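Local structure of structural protein VP1 (Trichodysplasia spinulosa-associated polyomavirus, 4U60) at the interface of chains A and B. The protein forms the pentameric building block of the polyomavirus capsid and binds sialylated glycolipids. Sequence-based numbering; all coordinates share one arbitrary frame. Chains: chain A/B, Structural protein VP1.

The interface of chains A and B. Residues chain A 30, 42-43, 45, 100-101, 104, 263, 265-266; chain B 145-147, 167-168, 170-171.
B:Leu145 is the apolar centre of this patch between two VP1 subunits, and 67 Å² of its surface is hidden by chain A. Its CG stands anti to the backbone N (chi1 -171°), and the two methyls meet different partners. B:Leu145 CD1 meets A:Pro266 CG tip to tip, tightly packed at 3.5 Å. B:Leu145 CD2 lies 3.7 Å from A:Ser104 CB and, more loosely, against CD2 of A:Leu265, whose side chain crosses obliquely. The hydroxyl of A:Ser104 is turned back into its own chain, OG standing between the backbone N and the carbonyl carbon and donating to the carbonyl O of A:Gly101.

Next to this centre A:Arg263, bent at chi2, delivers its guanidinium end-on to the backbone carbonyl of B:Gln170. A:Arg263 NH1 and NH2 both donate to B:Gln170 O, each at 3.0 Å, and the oxygen lies near the guanidinium plane. A:Tyr45 CE1 sits 3.5 Å above the guanidinium plane of A:Arg263, which probably helps to fix the rotation of that group, while CD of the arginine lies over a face of the tyrosine ring, toward its rim. A:Tyr45 OH in turn donates to a lone pair of B:Gly147 O (2.7 Å).

Further out, the extended side chain of B:Gln170 crosses the A:Tyr45 ring at about a right angle, amide and ring planes 78° apart. B:Gln170 NE2 donates in the amide plane to A:Tyr43 O (2.9 Å). The A:Tyr43 ring, with CG anti to its backbone N, lies alongside the backbone of B:Ser168 and B:Gly171. Waters finish the rim: one joins A:Ser104 O to B:Gly147 N, another A:Tyr43 N to B:Gln167 O, and a third joins the N of A:Asn42, a poorly ordered residue, to B:Gln170 OE1. By holding the 3-10 turn 167-170 and the 145-147 loop of one subunit against its neighbour, the patch helps join adjacent jelly rolls in the VP1 pentamer.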
loop_
_atom_site.group_PDB
_atom_site.type_symbol
_atom_site.label_atom_id
_atom_site.label_comp_id
_atom_site.label_asym_id
_atom_site.label_seq_id
_atom_site.Cartn_x
_atom_site.Cartn_y
_atom_site.Cartn_z
ATOM N N ASN A 30 -12.951 -26.046 -5.590
ATOM C CA ASN A 30 -13.962 -25.110 -6.011
ATOM C C ASN A 30 -14.610 -24.429 -4.826
ATOM O O ASN A 30 -14.656 -24.958 -3.722
ATOM C CB ASN A 30 -15.008 -25.792 -6.891
ATOM C CG ASN A 30 -14.616 -25.804 -8.349
ATOM O OD1 ASN A 30 -14.297 -24.761 -8.916
ATOM N ND2 ASN A 30 -14.625 -26.978 -8.969
ATOM N N ASN A 42 -26.084 -20.232 -10.905
ATOM C CA ASN A 42 -25.494 -19.539 -9.750
ATOM C C ASN A 42 -24.448 -20.344 -8.995
ATOM O O ASN A 42 -24.079 -19.968 -7.888
ATOM C CB ASN A 42 -26.565 -19.058 -8.748
ATOM C CG ASN A 42 -27.359 -17.866 -9.257
ATOM O OD1 ASN A 42 -26.797 -16.905 -9.802
ATOM N ND2 ASN A 42 -28.661 -17.892 -9.041
ATOM N N TYR A 43 -23.926 -21.407 -9.608
ATOM C CA TYR A 43 -22.777 -22.117 -9.027
ATOM C C TYR A 43 -21.630 -21.139 -8.827
ATOM O O TYR A 43 -21.339 -20.327 -9.705
ATOM C CB TYR A 43 -22.282 -23.226 -9.953
ATOM C CG TYR A 43 -21.145 -24.072 -9.412
ATOM C CD1 TYR A 43 -21.228 -24.624 -8.152
ATOM C CD2 TYR A 43 -19.992 -24.342 -10.166
ATOM C CE1 TYR A 43 -20.239 -25.425 -7.647
ATOM C CE2 TYR A 43 -18.977 -25.145 -9.650
ATOM C CZ TYR A 43 -19.126 -25.691 -8.381
ATOM O OH TYR A 43 -18.201 -26.524 -7.781
ATOM N N TYR A 45 -21.571 -18.810 -6.555
ATOM C CA TYR A 45 -22.116 -17.652 -5.899
ATOM C C TYR A 45 -22.955 -18.139 -4.708
ATOM O O TYR A 45 -23.342 -19.309 -4.649
ATOM C CB TYR A 45 -23.027 -16.853 -6.827
ATOM C CG TYR A 45 -22.403 -16.194 -8.039
ATOM C CD1 TYR A 45 -22.115 -16.914 -9.188
ATOM C CD2 TYR A 45 -22.132 -14.819 -8.047
ATOM C CE1 TYR A 45 -21.588 -16.297 -10.319
ATOM C CE2 TYR A 45 -21.601 -14.186 -9.162
ATOM C CZ TYR A 45 -21.327 -14.928 -10.304
ATOM O OH TYR A 45 -20.819 -14.317 -11.421
ATOM N N VAL A 100 -7.724 -19.017 -9.025
ATOM C CA VAL A 100 -7.955 -19.279 -10.430
ATOM C C VAL A 100 -9.124 -18.415 -10.895
ATOM O O VAL A 100 -10.076 -18.192 -10.143
ATOM C CB VAL A 100 -8.259 -20.772 -10.647
ATOM C CG1 VAL A 100 -8.544 -21.071 -12.112
ATOM C CG2 VAL A 100 -7.084 -21.609 -10.134
ATOM N N GLY A 101 -9.053 -17.940 -12.142
ATOM C CA GLY A 101 -10.146 -17.207 -12.738
ATOM C C GLY A 101 -10.261 -15.749 -12.343
ATOM O O GLY A 101 -11.314 -15.151 -12.459
ATOM N N SER A 104 -11.880 -13.495 -14.837
ATOM C CA SER A 104 -13.346 -13.502 -14.968
ATOM C C SER A 104 -14.010 -12.273 -14.355
ATOM O O SER A 104 -15.171 -11.988 -14.657
ATOM C CB SER A 104 -13.956 -14.792 -14.378
ATOM O OG SER A 104 -13.933 -14.776 -12.952
ATOM N N ARG A 263 -19.524 -13.779 -4.454
ATOM C CA ARG A 263 -18.841 -14.476 -5.525
ATOM C C ARG A 263 -17.529 -15.021 -5.002
ATOM O O ARG A 263 -16.761 -14.267 -4.383
ATOM C CB ARG A 263 -18.566 -13.530 -6.700
ATOM C CG ARG A 263 -17.721 -14.112 -7.831
ATOM C CD ARG A 263 -18.275 -15.421 -8.371
ATOM N NE ARG A 263 -17.694 -15.806 -9.659
ATOM C CZ ARG A 263 -17.787 -17.007 -10.223
ATOM N NH1 ARG A 263 -18.386 -18.017 -9.592
ATOM N NH2 ARG A 263 -17.289 -17.207 -11.435
ATOM N N LEU A 265 -13.958 -17.727 -5.971
ATOM C CA LEU A 265 -13.144 -18.316 -7.032
ATOM C C LEU A 265 -12.429 -19.568 -6.508
ATOM O O LEU A 265 -12.185 -19.689 -5.317
ATOM C CB LEU A 265 -12.109 -17.304 -7.571
ATOM C CG LEU A 265 -12.684 -16.110 -8.329
ATOM C CD1 LEU A 265 -11.539 -15.186 -8.751
ATOM C CD2 LEU A 265 -13.468 -16.555 -9.534
ATOM N N PRO A 266 -12.092 -20.482 -7.416
ATOM C CA PRO A 266 -11.385 -21.699 -7.022
ATOM C C PRO A 266 -9.937 -21.396 -6.675
ATOM O O PRO A 266 -9.393 -20.349 -7.068
ATOM C CB PRO A 266 -11.455 -22.588 -8.271
ATOM C CG PRO A 266 -11.949 -21.754 -9.375
ATOM C CD PRO A 266 -12.294 -20.393 -8.868
ATOM N N LEU B 145 -13.091 -20.133 -17.328
ATOM C CA LEU B 145 -13.860 -19.843 -16.107
ATOM C C LEU B 145 -14.570 -18.518 -16.311
ATOM O O LEU B 145 -13.958 -17.545 -16.665
ATOM C CB LEU B 145 -12.987 -19.817 -14.841
ATOM C CG LEU B 145 -13.767 -19.723 -13.510
ATOM C CD1 LEU B 145 -12.980 -20.356 -12.368
ATOM C CD2 LEU B 145 -14.179 -18.310 -13.108
ATOM N N THR B 146 -15.874 -18.508 -16.080
ATOM C CA THR B 146 -16.684 -17.344 -16.380
ATOM C C THR B 146 -17.609 -16.982 -15.221
ATOM O O THR B 146 -18.014 -17.838 -14.418
ATOM C CB THR B 146 -17.530 -17.569 -17.663
ATOM O OG1 THR B 146 -18.393 -16.443 -17.896
ATOM C CG2 THR B 146 -18.382 -18.820 -17.562
ATOM N N GLY B 147 -17.946 -15.702 -15.133
ATOM C CA GLY B 147 -18.976 -15.261 -14.206
ATOM C C GLY B 147 -20.414 -15.612 -14.578
ATOM O O GLY B 147 -21.319 -15.507 -13.764
ATOM N N GLN B 167 -23.179 -25.151 -16.587
ATOM C CA GLN B 167 -23.219 -24.424 -15.317
ATOM C C GLN B 167 -21.913 -24.520 -14.539
ATOM O O GLN B 167 -21.536 -23.600 -13.832
ATOM C CB GLN B 167 -24.342 -24.936 -14.437
ATOM C CG GLN B 167 -25.693 -24.854 -15.109
ATOM C CD GLN B 167 -26.086 -26.179 -15.745
ATOM O OE1 GLN B 167 -25.538 -26.633 -16.778
ATOM N NE2 GLN B 167 -26.973 -26.841 -15.089
ATOM N N SER B 168 -21.230 -25.640 -14.670
ATOM C CA SER B 168 -19.996 -25.891 -13.906
ATOM C C SER B 168 -18.838 -24.961 -14.262
ATOM O O SER B 168 -17.854 -24.879 -13.522
ATOM C CB SER B 168 -19.560 -27.344 -14.074
ATOM O OG SER B 168 -19.201 -27.610 -15.421
ATOM N N GLN B 170 -18.752 -21.851 -14.147
ATOM C CA GLN B 170 -18.631 -20.735 -13.213
ATOM C C GLN B 170 -17.656 -21.071 -12.097
ATOM O O GLN B 170 -17.336 -20.204 -11.281
ATOM C CB GLN B 170 -19.990 -20.310 -12.678
ATOM C CG GLN B 170 -20.855 -19.790 -13.824
ATOM C CD GLN B 170 -22.220 -19.259 -13.455
ATOM O OE1 GLN B 170 -22.987 -18.871 -14.337
ATOM N NE2 GLN B 170 -22.536 -19.216 -12.161
ATOM N N GLY B 171 -17.261 -22.350 -12.033
ATOM C CA GLY B 171 -16.129 -22.790 -11.219
ATOM C C GLY B 171 -15.061 -23.297 -12.168
ATOM O O GLY B 171 -15.066 -22.973 -13.346
HETATM O O HOH W 1 -16.758 -13.447 -16.496
HETATM O O HOH W 2 -23.911 -22.175 -12.691
HETATM O O HOH W 3 -25.630 -19.248 -13.474
#